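PDB 3CK2: conserved uncharacterized protein (predicted phosphoesterase COG0622) from Streptococcus pneumoniae, which is of unknown function but binds two manganese ions and is probably a metal-dependent phosphoesterase of the calcineurin-like superfamily. Local coordinates for residues L44-P49 with A65-R70. Residues are numbered along the deposited sequence; the frame is centred on the assembly and turned at random.
Sequences LRPDSP and AGYPER
One face of the Tyr-67 ring carries the pyrrolidine ring of Pro-46, while Leu-44 O sits at the ring's edge, close to its plane. The pairing illustrates the CH-pi contact of proline with an aromatic ring: Pro-46 CG stands 3.8 Å from the centroid of the Tyr-67 ring, 18° off the normal and displaced toward the rim. The two side chains cross at about a right angle, and Pro-46 CB and CD come closest to the hydroxyl-bearing end, around CZ. The Tyr-67 side chain sets out with CG anti to the carbonyl carbon (chi1 -71°), and its OH donates a 2.8 Å hydrogen bond to Leu-44 O. This donor stands well above the carbonyl plane, with a C=O...donor angle of 108°. In this calcineurin-like fold the segments belong to loops after strands 35-38 and 54-56, the tyrosine side chain about 12 Å from a bound manganese ion. Pro-46 is second in a type I beta turn, closed by a hydrogen bond from Ser-48 N to Arg-45 O. The same Pro-46 CG also touches Ala-65 O, at 3.2 Å. The Trp-51 ring meets that of Tyr-67 nearly perpendicularly, and its NE1 hydrogen-bonds Arg-45 O.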
loop_
_atom_site.group_PDB
_atom_site.type_symbol
_atom_site.label_atom_id
_atom_site.label_comp_id
_atom_site.label_asym_id
_atom_site.label_seq_id
_atom_site.Cartn_x
_atom_site.Cartn_y
_atom_site.Cartn_z
ATOM N N LEU A 44 -15.576 -4.619 -0.093
ATOM C CA LEU A 44 -16.509 -3.540 0.181
ATOM C C LEU A 44 -16.969 -2.931 -1.138
ATOM O O LEU A 44 -16.350 -3.142 -2.185
ATOM C CB LEU A 44 -15.852 -2.454 1.078
ATOM C CG LEU A 44 -15.222 -2.884 2.407
ATOM C CD1 LEU A 44 -14.689 -1.662 3.195
ATOM C CD2 LEU A 44 -16.167 -3.756 3.272
ATOM N N ARG A 45 -18.066 -2.189 -1.056
ATOM C CA ARG A 45 -18.564 -1.375 -2.155
ATOM C C ARG A 45 -17.706 -0.140 -2.409
ATOM O O ARG A 45 -17.231 0.478 -1.452
ATOM C CB ARG A 45 -19.977 -0.953 -1.860
ATOM C CG ARG A 45 -20.917 -2.107 -1.989
ATOM C CD ARG A 45 -22.171 -1.903 -1.204
ATOM N NE ARG A 45 -22.990 -0.838 -1.755
ATOM C CZ ARG A 45 -23.687 -0.932 -2.881
ATOM N NH1 ARG A 45 -23.643 -2.030 -3.631
ATOM N NH2 ARG A 45 -24.416 0.097 -3.260
ATOM N N PRO A 46 -17.418 0.152 -3.700
ATOM C CA PRO A 46 -16.660 1.356 -4.110
ATOM C C PRO A 46 -17.309 2.671 -3.704
ATOM O O PRO A 46 -16.619 3.637 -3.507
ATOM C CB PRO A 46 -16.596 1.259 -5.645
ATOM C CG PRO A 46 -16.895 -0.149 -5.969
ATOM C CD PRO A 46 -17.709 -0.732 -4.841
ATOM N N ASP A 47 -18.618 2.675 -3.553
ATOM C CA ASP A 47 -19.328 3.849 -3.055
ATOM C C ASP A 47 -19.424 3.908 -1.532
ATOM O O ASP A 47 -20.058 4.800 -1.014
ATOM C CB ASP A 47 -20.730 3.948 -3.681
ATOM C CG ASP A 47 -21.644 2.807 -3.278
ATOM O OD1 ASP A 47 -21.295 1.987 -2.383
ATOM O OD2 ASP A 47 -22.745 2.750 -3.851
ATOM N N SER A 48 -18.788 2.980 -0.810
ATOM C CA SER A 48 -18.708 3.108 0.645
ATOM C C SER A 48 -18.121 4.464 1.060
ATOM O O SER A 48 -17.095 4.914 0.517
ATOM C CB SER A 48 -17.874 2.009 1.278
ATOM O OG SER A 48 -17.956 2.082 2.690
ATOM N N PRO A 49 -18.762 5.116 2.041
ATOM C CA PRO A 49 -18.182 6.349 2.580
ATOM C C PRO A 49 -16.904 6.133 3.365
ATOM O O PRO A 49 -16.228 7.099 3.667
ATOM C CB PRO A 49 -19.293 6.914 3.467
ATOM C CG PRO A 49 -20.160 5.757 3.795
ATOM C CD PRO A 49 -20.051 4.772 2.681
ATOM N N ALA A 65 -18.261 -3.360 -9.715
ATOM C CA ALA A 65 -17.756 -2.363 -10.655
ATOM C C ALA A 65 -17.416 -1.072 -9.898
ATOM O O ALA A 65 -18.083 -0.701 -8.909
ATOM C CB ALA A 65 -18.807 -2.096 -11.767
ATOM N N GLY A 66 -16.370 -0.390 -10.359
ATOM C CA GLY A 66 -16.066 0.954 -9.903
ATOM C C GLY A 66 -14.719 1.176 -9.249
ATOM O O GLY A 66 -14.406 2.305 -8.876
ATOM N N TYR A 67 -13.935 0.119 -9.056
ATOM C CA TYR A 67 -12.583 0.296 -8.576
ATOM C C TYR A 67 -11.662 0.352 -9.781
ATOM O O TYR A 67 -11.819 -0.456 -10.707
ATOM C CB TYR A 67 -12.137 -0.841 -7.647
ATOM C CG TYR A 67 -12.774 -0.873 -6.278
ATOM C CD1 TYR A 67 -12.522 0.118 -5.343
ATOM C CD2 TYR A 67 -13.576 -1.964 -5.891
ATOM C CE1 TYR A 67 -13.096 0.064 -4.056
ATOM C CE2 TYR A 67 -14.139 -2.044 -4.627
ATOM C CZ TYR A 67 -13.899 -1.025 -3.702
ATOM O OH TYR A 67 -14.448 -1.127 -2.454
ATOM N N PRO A 68 -10.668 1.269 -9.764
ATOM C CA PRO A 68 -9.684 1.229 -10.848
ATOM C C PRO A 68 -8.677 0.082 -10.655
ATOM O O PRO A 68 -8.324 -0.271 -9.528
ATOM C CB PRO A 68 -8.990 2.602 -10.740
ATOM C CG PRO A 68 -9.009 2.878 -9.280
ATOM C CD PRO A 68 -10.361 2.333 -8.793
ATOM N N GLU A 69 -8.221 -0.484 -11.763
ATOM C CA GLU A 69 -7.124 -1.452 -11.749
ATOM C C GLU A 69 -5.776 -0.879 -11.311
ATOM O O GLU A 69 -5.022 -1.537 -10.612
ATOM C CB GLU A 69 -6.949 -2.057 -13.117
ATOM C CG GLU A 69 -8.059 -3.039 -13.432
ATOM C CD GLU A 69 -7.989 -3.595 -14.852
ATOM O OE1 GLU A 69 -7.020 -3.315 -15.612
ATOM O OE2 GLU A 69 -8.918 -4.336 -15.182
ATOM N N ARG A 70 -5.488 0.335 -11.756
ATOM C CA ARG A 70 -4.267 1.048 -11.418
ATOM C C ARG A 70 -4.643 2.436 -11.013
ATOM O O ARG A 70 -5.622 2.997 -11.486
ATOM C CB ARG A 70 -3.336 1.164 -12.629
ATOM C CG ARG A 70 -3.070 -0.120 -13.396
ATOM C CD ARG A 70 -2.290 0.164 -14.682
ATOM N NE ARG A 70 -2.073 -1.072 -15.432
ATOM C CZ ARG A 70 -1.269 -1.211 -16.504
ATOM N NH1 ARG A 70 -0.550 -0.198 -16.994
ATOM N NH2 ARG A 70 -1.166 -2.397 -17.098
#